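Local coordinates for hypothetical protein, IPT/TIG domain protein (Bacteroides ovatus, PDB 4HW6) that is of unknown function but, joining an IPT/TIG domain to a six-bladed beta-propeller, may bind carbohydrate as an auxiliary nutrient-binding protein, at residues V127-F132 with N171-I176; W142-D147 with P404-Y409; D153-V158 with R165-V170. One frame throughout, in Å; residues are numbered along the deposited sequence. Where two conformers were deposited one is given.

Contact 1: V127-F132 with N171-I176; sequences VLAGPF and NQYVDI
The phenyl ring of Phe132 closes over the far strand where Val174 rises to meet it, with CD1 of Phe132 3.8 Å from CG2 of Val174. One face of the same ring carries a CH-pi contact, CA of Gln172 lying 3.6 Å from the ring centroid and almost straight above it. At the other end of the pair, Ile176 CD1 reaches the backbone at Ala129 N and the side chain of Val127. On the side of the ribbon opposite Val174, Tyr173 has CG anti to its backbone N (chi1 -165°), which swings the phenol back across the neighbouring strand. Its ring covers Gly130, CE1 lying 3.4 Å from Gly130 C, and its OH ends beside Ala129 CB at 3.6 Å. A serine here would probably uncover the Gly130 peptide and take away the packing against Ala129. This is the outer edge of a propeller blade, where the short strand 130-131 pairs antiparallel with 173-177, and a G1 bulge at Gln172 and Tyr173 faces Asp168. Gly130 and Val174 exchange two backbone hydrogen bonds, of which Val174 N to Gly130 O is short and nearly straight (2.7 Å, 175°). Phe132 N adds a third to Gln172 O at 3.0 Å, approaching from above the carbonyl plane. Outermost, the Gln172 amide runs obliquely past the Phe132 ring, OE1 3.3 Å from CD2, while its NE2 is bonded to Phe169 O.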
loop_
_atom_site.group_PDB
_atom_site.type_symbol
_atom_site.label_atom_id
_atom_site.label_comp_id
_atom_site.label_asym_id
_atom_site.label_seq_id
_atom_site.Cartn_x
_atom_site.Cartn_y
_atom_site.Cartn_z
ATOM N N VAL A 127 24.177 4.122 0.667
ATOM C CA VAL A 127 23.461 2.899 0.948
ATOM C C VAL A 127 23.942 2.333 2.296
ATOM O O VAL A 127 25.103 1.970 2.458
ATOM C CB VAL A 127 23.614 1.880 -0.188
ATOM C CG1 VAL A 127 23.030 0.530 0.206
ATOM C CG2 VAL A 127 22.978 2.406 -1.474
ATOM N N LEU A 128 23.040 2.289 3.268
ATOM C CA LEU A 128 23.348 1.785 4.601
ATOM C C LEU A 128 22.104 1.397 5.375
ATOM O O LEU A 128 21.007 1.910 5.124
ATOM C CB LEU A 128 24.097 2.804 5.441
ATOM C CG LEU A 128 23.372 4.091 5.856
ATOM C CD1 LEU A 128 23.986 4.681 7.116
ATOM C CD2 LEU A 128 23.446 5.106 4.749
ATOM N N ALA A 129 22.307 0.475 6.317
ATOM C CA ALA A 129 21.312 0.161 7.330
ATOM C C ALA A 129 21.302 1.315 8.331
ATOM O O ALA A 129 22.351 1.827 8.728
ATOM C CB ALA A 129 21.668 -1.137 8.044
ATOM N N GLY A 130 20.114 1.725 8.731
ATOM C CA GLY A 130 19.977 2.730 9.750
ATOM C C GLY A 130 18.535 3.002 10.160
ATOM O O GLY A 130 17.601 2.417 9.610
ATOM N N PRO A 131 18.366 3.923 11.113
ATOM C CA PRO A 131 17.062 4.420 11.547
ATOM C C PRO A 131 16.264 4.980 10.394
ATOM O O PRO A 131 16.847 5.431 9.404
ATOM C CB PRO A 131 17.412 5.557 12.525
ATOM C CG PRO A 131 18.803 5.283 12.972
ATOM C CD PRO A 131 19.476 4.574 11.832
ATOM N N PHE A 132 14.939 4.995 10.542
ATOM C CA PHE A 132 14.046 5.584 9.545
ATOM C C PHE A 132 14.530 6.968 9.079
ATOM O O PHE A 132 14.480 7.274 7.890
ATOM C CB PHE A 132 12.617 5.735 10.115
ATOM C CG PHE A 132 11.761 4.488 10.036
ATOM C CD1 PHE A 132 12.298 3.226 9.781
ATOM C CD2 PHE A 132 10.392 4.590 10.236
ATOM C CE1 PHE A 132 11.480 2.109 9.714
ATOM C CE2 PHE A 132 9.587 3.477 10.165
ATOM C CZ PHE A 132 10.128 2.237 9.910
ATOM N N ASN A 171 11.108 -1.017 15.739
ATOM C CA ASN A 171 12.381 -0.358 16.041
ATOM C C ASN A 171 12.686 0.853 15.150
ATOM O O ASN A 171 13.711 1.512 15.336
ATOM C CB ASN A 171 13.501 -1.380 15.967
ATOM C CG ASN A 171 13.325 -2.465 16.989
ATOM O OD1 ASN A 171 13.198 -2.165 18.161
ATOM N ND2 ASN A 171 13.231 -3.723 16.546
ATOM N N GLN A 172 11.791 1.141 14.207
ATOM C CA GLN A 172 11.957 2.265 13.294
ATOM C C GLN A 172 13.356 2.211 12.660
ATOM O O GLN A 172 14.134 3.157 12.737
ATOM C CB GLN A 172 11.707 3.577 14.034
ATOM C CG GLN A 172 10.330 3.653 14.679
ATOM C CD GLN A 172 9.267 4.114 13.704
ATOM O OE1 GLN A 172 9.289 5.262 13.263
ATOM N NE2 GLN A 172 8.317 3.233 13.376
ATOM N N TYR A 173 13.648 1.075 12.028
ATOM C CA TYR A 173 14.972 0.796 11.472
ATOM C C TYR A 173 14.822 0.138 10.113
ATOM O O TYR A 173 13.902 -0.650 9.915
ATOM C CB TYR A 173 15.723 -0.137 12.415
ATOM C CG TYR A 173 17.210 -0.208 12.153
ATOM C CD1 TYR A 173 18.067 0.724 12.719
ATOM C CD2 TYR A 173 17.765 -1.219 11.352
ATOM C CE1 TYR A 173 19.443 0.661 12.510
ATOM C CE2 TYR A 173 19.143 -1.282 11.145
ATOM C CZ TYR A 173 19.964 -0.337 11.717
ATOM O OH TYR A 173 21.321 -0.375 11.498
ATOM N N VAL A 174 15.705 0.484 9.175
ATOM C CA VAL A 174 15.713 -0.140 7.849
ATOM C C VAL A 174 17.024 -0.887 7.670
ATOM O O VAL A 174 18.050 -0.282 7.401
ATOM C CB VAL A 174 15.533 0.848 6.675
ATOM C CG1 VAL A 174 15.350 0.069 5.366
ATOM C CG2 VAL A 174 14.332 1.781 6.909
ATOM N N ASP A 175 16.969 -2.210 7.818
ATOM C CA ASP A 175 18.157 -3.038 7.757
ATOM C C ASP A 175 18.431 -3.486 6.329
ATOM O O ASP A 175 17.601 -3.355 5.433
ATOM C CB ASP A 175 17.980 -4.271 8.648
ATOM C CG ASP A 175 19.291 -4.791 9.225
ATOM O OD1 ASP A 175 20.389 -4.268 8.915
ATOM O OD2 ASP A 175 19.210 -5.750 10.017
ATOM N N ILE A 176 19.633 -3.987 6.135
ATOM C CA ILE A 176 20.034 -4.712 4.923
ATOM C C ILE A 176 20.162 -6.180 5.296
ATOM O O ILE A 176 20.891 -6.539 6.242
ATOM C CB ILE A 176 21.400 -4.235 4.401
ATOM C CG1 ILE A 176 21.305 -2.765 3.961
ATOM C CG2 ILE A 176 21.873 -5.139 3.231
ATOM C CD1 ILE A 176 22.631 -2.121 3.611
#

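Contact 2: W142-D147 with P404-Y409; sequences WRMMFD and PTSIAY
Strands 143-146 and 404-409 run the same way, 9° apart and 5.4 Å between axes at their closest, yet they belong to different sheets and share no direct backbone bond. A water joins them instead, donating to Met144 O at 2.8 Å and to Ile407 O at 2.7 Å. Between the strands lies the selenomethionine Met144, extended beyond CG, whose SE passes the 407-408 peptide 3.7 Å from Ala408 N and also touches Ala408 CB. The Ser406 hydroxyl meets this chain at CG and CE, but its bond goes to Ile141 O. Beyond the water, Phe146 brings CE2 to 4.1 Å from Ala408 CB. At the other end the methyl CG2 of Thr405 fits where Trp142 and Arg143 converge, 3.6 Å from CE3 of Trp142 and at the guanidinium edge, 3.5 Å from NH1 of Arg143. That NH1 sits over the centre of the indole, held there by a 2.8 Å hydrogen bond to Trp142 O and a second one to Asn338 OD1; the bend of Arg143 at chi2 (-71°) folds it back. Trp142 and Arg143 also form a classic beta bulge facing Val158. Both strands are end strands of their sheets near the middle of the six-bladed propeller, and Gln339 of strand 337-344 links them through its amide, NE2 donating to Met144 O and OE1 accepting from Ile407 N.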
loop_
_atom_site.group_PDB
_atom_site.type_symbol
_atom_site.label_atom_id
_atom_site.label_comp_id
_atom_site.label_asym_id
_atom_site.label_seq_id
_atom_site.Cartn_x
_atom_site.Cartn_y
_atom_site.Cartn_z
ATOM N N TRP A 142 12.331 -3.391 -5.655
ATOM C CA TRP A 142 11.863 -4.151 -6.799
ATOM C C TRP A 142 10.515 -4.837 -6.544
ATOM O O TRP A 142 9.594 -4.722 -7.350
ATOM C CB TRP A 142 12.953 -5.158 -7.222
ATOM C CG TRP A 142 12.550 -6.037 -8.359
ATOM C CD1 TRP A 142 12.357 -7.381 -8.306
ATOM C CD2 TRP A 142 12.278 -5.638 -9.699
ATOM N NE1 TRP A 142 11.965 -7.848 -9.534
ATOM C CE2 TRP A 142 11.901 -6.801 -10.410
ATOM C CE3 TRP A 142 12.322 -4.420 -10.375
ATOM C CZ2 TRP A 142 11.580 -6.775 -11.761
ATOM C CZ3 TRP A 142 11.997 -4.396 -11.724
ATOM C CH2 TRP A 142 11.613 -5.563 -12.394
ATOM N N ARG A 143 10.417 -5.597 -5.460
ATOM C CA ARG A 143 9.161 -6.231 -5.045
ATOM C C ARG A 143 9.080 -6.214 -3.523
ATOM O O ARG A 143 10.036 -6.624 -2.847
ATOM C CB ARG A 143 9.075 -7.694 -5.490
ATOM C CG ARG A 143 9.127 -7.937 -6.985
ATOM C CD ARG A 143 7.854 -7.485 -7.679
ATOM N NE ARG A 143 7.905 -7.757 -9.127
ATOM C CZ ARG A 143 8.203 -6.880 -10.089
ATOM N NH1 ARG A 143 8.535 -5.631 -9.819
ATOM N NH2 ARG A 143 8.165 -7.269 -11.361
HETATM N N MSE A 144 7.938 -5.766 -2.993
HETATM C CA MSE A 144 7.693 -5.662 -1.551
HETATM C C MSE A 144 6.749 -6.726 -1.036
HETATM O O MSE A 144 5.855 -7.195 -1.761
HETATM C CB MSE A 144 6.973 -4.341 -1.216
HETATM C CG MSE A 144 7.747 -3.143 -1.365
HETATM SE SE MSE A 144 6.515 -1.622 -1.095
HETATM C CE MSE A 144 7.951 -0.334 -1.037
HETATM N N MSE A 145 6.920 -7.070 0.240
HETATM C CA MSE A 145 5.981 -7.972 0.913
HETATM C C MSE A 145 6.044 -7.795 2.433
HETATM O O MSE A 145 7.121 -7.814 3.037
HETATM C CB MSE A 145 6.364 -9.395 0.521
HETATM C CG MSE A 145 5.619 -10.488 1.154
HETATM SE SE MSE A 145 3.932 -10.855 0.306
HETATM C CE MSE A 145 4.155 -10.088 -1.451
ATOM N N PHE A 146 4.881 -7.626 3.066
ATOM C CA PHE A 146 4.801 -7.699 4.512
ATOM C C PHE A 146 4.924 -9.166 4.957
ATOM O O PHE A 146 4.384 -10.074 4.307
ATOM C CB PHE A 146 3.456 -7.129 5.027
ATOM C CG PHE A 146 3.447 -5.637 5.221
ATOM C CD1 PHE A 146 4.056 -5.081 6.325
ATOM C CD2 PHE A 146 2.767 -4.802 4.347
ATOM C CE1 PHE A 146 4.046 -3.712 6.535
ATOM C CE2 PHE A 146 2.746 -3.429 4.563
ATOM C CZ PHE A 146 3.387 -2.893 5.650
ATOM N N ASP A 147 5.602 -9.390 6.076
ATOM C CA ASP A 147 5.552 -10.675 6.773
ATOM C C ASP A 147 4.130 -10.840 7.308
ATOM O O ASP A 147 3.690 -10.035 8.125
ATOM C CB ASP A 147 6.601 -10.703 7.880
ATOM C CG ASP A 147 6.543 -11.957 8.752
ATOM O OD1 ASP A 147 5.597 -12.772 8.650
ATOM O OD2 ASP A 147 7.480 -12.106 9.553
ATOM N N PRO A 404 7.818 3.967 -10.591
ATOM C CA PRO A 404 7.229 3.252 -9.485
ATOM C C PRO A 404 7.111 1.784 -9.845
ATOM O O PRO A 404 6.615 1.472 -10.925
ATOM C CB PRO A 404 5.848 3.895 -9.351
ATOM C CG PRO A 404 5.522 4.432 -10.691
ATOM C CD PRO A 404 6.833 4.750 -11.351
ATOM N N THR A 405 7.517 0.886 -8.954
ATOM C CA THR A 405 7.689 -0.510 -9.302
ATOM C C THR A 405 7.037 -1.489 -8.333
ATOM O O THR A 405 6.347 -2.410 -8.744
ATOM C CB THR A 405 9.193 -0.819 -9.427
ATOM O OG1 THR A 405 9.756 0.053 -10.420
ATOM C CG2 THR A 405 9.447 -2.258 -9.829
ATOM N N SER A 406 7.247 -1.279 -7.049
ATOM C CA SER A 406 6.749 -2.135 -6.021
ATOM C C SER A 406 5.646 -1.438 -5.224
ATOM O O SER A 406 5.559 -0.191 -5.182
ATOM C CB SER A 406 7.922 -2.569 -5.122
ATOM O OG SER A 406 8.560 -1.444 -4.536
ATOM N N ILE A 407 4.780 -2.237 -4.616
ATOM C CA ILE A 407 3.639 -1.729 -3.899
ATOM C C ILE A 407 3.260 -2.665 -2.748
ATOM O O ILE A 407 3.321 -3.894 -2.855
ATOM C CB ILE A 407 2.449 -1.446 -4.856
ATOM C CG1 ILE A 407 1.282 -0.774 -4.129
ATOM C CG2 ILE A 407 2.015 -2.737 -5.584
ATOM C CD1 ILE A 407 0.205 -0.233 -5.073
ATOM N N ALA A 408 2.851 -2.063 -1.642
ATOM C CA ALA A 408 2.289 -2.787 -0.503
ATOM C C ALA A 408 1.181 -1.951 0.133
ATOM O O ALA A 408 1.193 -0.713 0.035
ATOM C CB ALA A 408 3.380 -3.119 0.511
ATOM N N TYR A 409 0.183 -2.615 0.709
ATOM C CA TYR A 409 -0.875 -1.918 1.414
ATOM C C TYR A 409 -0.829 -2.291 2.875
ATOM O O TYR A 409 -0.931 -3.467 3.230
ATOM C CB TYR A 409 -2.266 -2.225 0.820
ATOM C CG TYR A 409 -3.320 -1.381 1.488
ATOM C CD1 TYR A 409 -3.443 -0.024 1.200
ATOM C CD2 TYR A 409 -4.150 -1.914 2.449
ATOM C CE1 TYR A 409 -4.380 0.762 1.844
ATOM C CE2 TYR A 409 -5.116 -1.128 3.078
ATOM C CZ TYR A 409 -5.217 0.214 2.767
ATOM O OH TYR A 409 -6.158 0.991 3.442
HETATM O O HOH W 1 3.283 -6.201 -1.368
#

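Contact 3: D153-V158 with R165-V170; sequences DDLYWV and RHVDFV
His166 holds CG anti to its backbone N (chi1 169°), whereas Tyr156 keeps CG anti to its carbonyl carbon (chi1 -63°), and these two settings lay the rings side by side on one face of the hairpin. They form an offset stack, centroids 4.5 Å apart and planes 15° from parallel, with Tyr156 CE1 over the imidazole toward its rim. Asp154, its CG also anti to the carbonyl carbon, brings OD1 to the imidazole edge: NE2 of His166 donates to it at 2.7 Å, in the ring plane and onto the anti lone pair of the carboxylate. The opposite face carries Trp157, whose CG takes the crowded position between backbone N and carbonyl carbon. That turns the indole over Arg165, CB of which makes a CH-pi contact 3.8 Å from the centroid of the six-membered ring. CZ3 of Trp157 presses on CG2 of Val167 at 3.4 Å. Between the two faces runs the antiparallel ladder of a beta hairpin, the second and third strands of a propeller blade counted from its inner strand 143-146, with paired bonds at Leu155-Val167 and Trp157-Arg165 plus one from Phe169 N to Asp153 O at 2.9 Å. The Arg165 guanidinium turns outward to Leu128 O, Val174 O and Asp175 O, tying this hairpin to strand 173-177 and to segment 127-132. Asp168 OD1 lies 4.2 Å from Asp154 OD1, and Asp168 OD2 is bonded by Asn171 ND2. With its ring held by the Tyr156 stack and the Asp154 bond, His166 sits near two carboxylates, which would probably raise its affinity for a second proton.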
loop_
_atom_site.group_PDB
_atom_site.type_symbol
_atom_site.label_atom_id
_atom_site.label_comp_id
_atom_site.label_asym_id
_atom_site.label_seq_id
_atom_site.Cartn_x
_atom_site.Cartn_y
_atom_site.Cartn_z
ATOM N N ASP A 153 4.232 -5.011 10.889
ATOM C CA ASP A 153 5.428 -4.430 11.510
ATOM C C ASP A 153 6.745 -4.752 10.788
ATOM O O ASP A 153 7.767 -4.161 11.105
ATOM C CB ASP A 153 5.533 -4.810 12.975
ATOM C CG ASP A 153 4.531 -4.058 13.857
ATOM O OD1 ASP A 153 4.022 -2.979 13.463
ATOM O OD2 ASP A 153 4.253 -4.559 14.951
ATOM N N ASP A 154 6.712 -5.674 9.836
ATOM C CA ASP A 154 7.901 -6.014 9.069
ATOM C C ASP A 154 7.590 -6.095 7.593
ATOM O O ASP A 154 6.838 -6.973 7.133
ATOM C CB ASP A 154 8.534 -7.305 9.576
ATOM C CG ASP A 154 8.934 -7.214 11.026
ATOM O OD1 ASP A 154 9.983 -6.604 11.354
ATOM O OD2 ASP A 154 8.149 -7.703 11.858
ATOM N N LEU A 155 8.153 -5.142 6.862
ATOM C CA LEU A 155 8.039 -5.030 5.407
ATOM C C LEU A 155 9.393 -5.290 4.780
ATOM O O LEU A 155 10.401 -4.706 5.177
ATOM C CB LEU A 155 7.614 -3.629 5.021
ATOM C CG LEU A 155 7.534 -3.290 3.549
ATOM C CD1 LEU A 155 6.388 -4.067 2.902
ATOM C CD2 LEU A 155 7.311 -1.783 3.403
ATOM N N TYR A 156 9.422 -6.180 3.801
ATOM C CA TYR A 156 10.663 -6.565 3.148
ATOM C C TYR A 156 10.599 -6.209 1.681
ATOM O O TYR A 156 9.520 -6.194 1.075
ATOM C CB TYR A 156 10.885 -8.076 3.264
ATOM C CG TYR A 156 11.052 -8.567 4.671
ATOM C CD1 TYR A 156 12.307 -8.615 5.268
ATOM C CD2 TYR A 156 9.961 -8.994 5.412
ATOM C CE1 TYR A 156 12.478 -9.068 6.558
ATOM C CE2 TYR A 156 10.120 -9.440 6.720
ATOM C CZ TYR A 156 11.382 -9.487 7.277
ATOM O OH TYR A 156 11.569 -9.920 8.564
ATOM N N TRP A 157 11.758 -5.986 1.076
ATOM C CA TRP A 157 11.816 -5.934 -0.370
ATOM C C TRP A 157 13.074 -6.505 -0.936
ATOM O O TRP A 157 14.123 -6.392 -0.320
ATOM C CB TRP A 157 11.535 -4.544 -0.953
ATOM C CG TRP A 157 12.567 -3.472 -0.784
ATOM C CD1 TRP A 157 13.723 -3.311 -1.489
ATOM C CD2 TRP A 157 12.476 -2.352 0.090
ATOM N NE1 TRP A 157 14.367 -2.159 -1.096
ATOM C CE2 TRP A 157 13.627 -1.551 -0.127
ATOM C CE3 TRP A 157 11.552 -1.950 1.037
ATOM C CZ2 TRP A 157 13.855 -0.382 0.563
ATOM C CZ3 TRP A 157 11.796 -0.755 1.739
ATOM C CH2 TRP A 157 12.942 -0.005 1.492
ATOM N N VAL A 158 12.921 -7.186 -2.070
ATOM C CA VAL A 158 14.063 -7.623 -2.870
ATOM C C VAL A 158 14.519 -6.466 -3.731
ATOM O O VAL A 158 13.716 -5.584 -4.091
ATOM C CB VAL A 158 13.742 -8.819 -3.772
ATOM C CG1 VAL A 158 13.550 -10.090 -2.938
ATOM C CG2 VAL A 158 12.499 -8.561 -4.628
ATOM N N ARG A 165 16.103 -5.317 1.559
ATOM C CA ARG A 165 15.903 -4.451 2.735
ATOM C C ARG A 165 14.760 -4.924 3.624
ATOM O O ARG A 165 13.837 -5.620 3.170
ATOM C CB ARG A 165 15.643 -2.996 2.310
ATOM C CG ARG A 165 16.694 -2.397 1.373
ATOM C CD ARG A 165 18.081 -2.365 1.972
ATOM N NE ARG A 165 18.172 -1.551 3.187
ATOM C CZ ARG A 165 18.780 -0.359 3.280
ATOM N NH1 ARG A 165 19.349 0.220 2.223
ATOM N NH2 ARG A 165 18.792 0.280 4.443
ATOM N N HIS A 166 14.846 -4.523 4.884
ATOM C CA HIS A 166 13.847 -4.880 5.912
ATOM C C HIS A 166 13.470 -3.625 6.688
ATOM O O HIS A 166 14.296 -3.074 7.417
ATOM C CB HIS A 166 14.433 -5.915 6.837
ATOM C CG HIS A 166 13.622 -6.175 8.068
ATOM N ND1 HIS A 166 14.195 -6.599 9.247
ATOM C CD2 HIS A 166 12.294 -6.070 8.312
ATOM C CE1 HIS A 166 13.253 -6.749 10.166
ATOM N NE2 HIS A 166 12.088 -6.427 9.629
ATOM N N VAL A 167 12.223 -3.211 6.531
ATOM C CA VAL A 167 11.673 -2.101 7.263
ATOM C C VAL A 167 11.035 -2.666 8.535
ATOM O O VAL A 167 10.060 -3.418 8.466
ATOM C CB VAL A 167 10.634 -1.323 6.438
ATOM C CG1 VAL A 167 10.062 -0.189 7.255
ATOM C CG2 VAL A 167 11.236 -0.786 5.128
ATOM N N ASP A 168 11.600 -2.294 9.677
ATOM C CA ASP A 168 11.184 -2.745 11.012
ATOM C C ASP A 168 10.464 -1.593 11.700
ATOM O O ASP A 168 11.093 -0.655 12.193
ATOM C CB ASP A 168 12.437 -3.165 11.780
ATOM C CG ASP A 168 12.174 -3.603 13.213
ATOM O OD1 ASP A 168 11.078 -3.392 13.775
ATOM O OD2 ASP A 168 13.129 -4.130 13.803
ATOM N N PHE A 169 9.140 -1.659 11.758
ATOM C CA PHE A 169 8.354 -0.540 12.294
ATOM C C PHE A 169 8.478 -0.389 13.809
ATOM O O PHE A 169 8.402 0.725 14.334
ATOM C CB PHE A 169 6.881 -0.673 11.883
ATOM C CG PHE A 169 6.610 -0.348 10.440
ATOM C CD1 PHE A 169 6.805 -1.297 9.446
ATOM C CD2 PHE A 169 6.154 0.906 10.063
ATOM C CE1 PHE A 169 6.554 -1.020 8.112
ATOM C CE2 PHE A 169 5.880 1.182 8.730
ATOM C CZ PHE A 169 6.089 0.229 7.744
ATOM N N VAL A 170 8.659 -1.506 14.522
ATOM C CA VAL A 170 8.729 -1.472 15.985
ATOM C C VAL A 170 9.992 -0.707 16.394
ATOM O O VAL A 170 9.949 0.152 17.268
ATOM C CB VAL A 170 8.732 -2.895 16.592
ATOM C CG1 VAL A 170 9.127 -2.893 18.073
ATOM C CG2 VAL A 170 7.364 -3.543 16.399
HETATM O O HOH W 2 9.020 -4.677 13.565
#

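Overall arrangement
Contacts 1 and 3 share one five-stranded blade of the propeller, their centres about 9 Å apart and their atoms in touch: strand 173-177 pairs with 164-168, and Phe132 packs on Val167. Contact 2 has its centre about 10 Å from that of contact 3 and 17 Å from that of contact 1. The blade runs from contact 1 at its outer edge through contact 3 to contact 2. Along the chain, both segments of contact 3 fall between those of contact 1 and of contact 2, while contacts 1 and 2 alternate. Contact 2 packs the inner strand of this blade against that of the closing blade, which joins early strand 109-115 to the C-terminal strands and so shuts the ring.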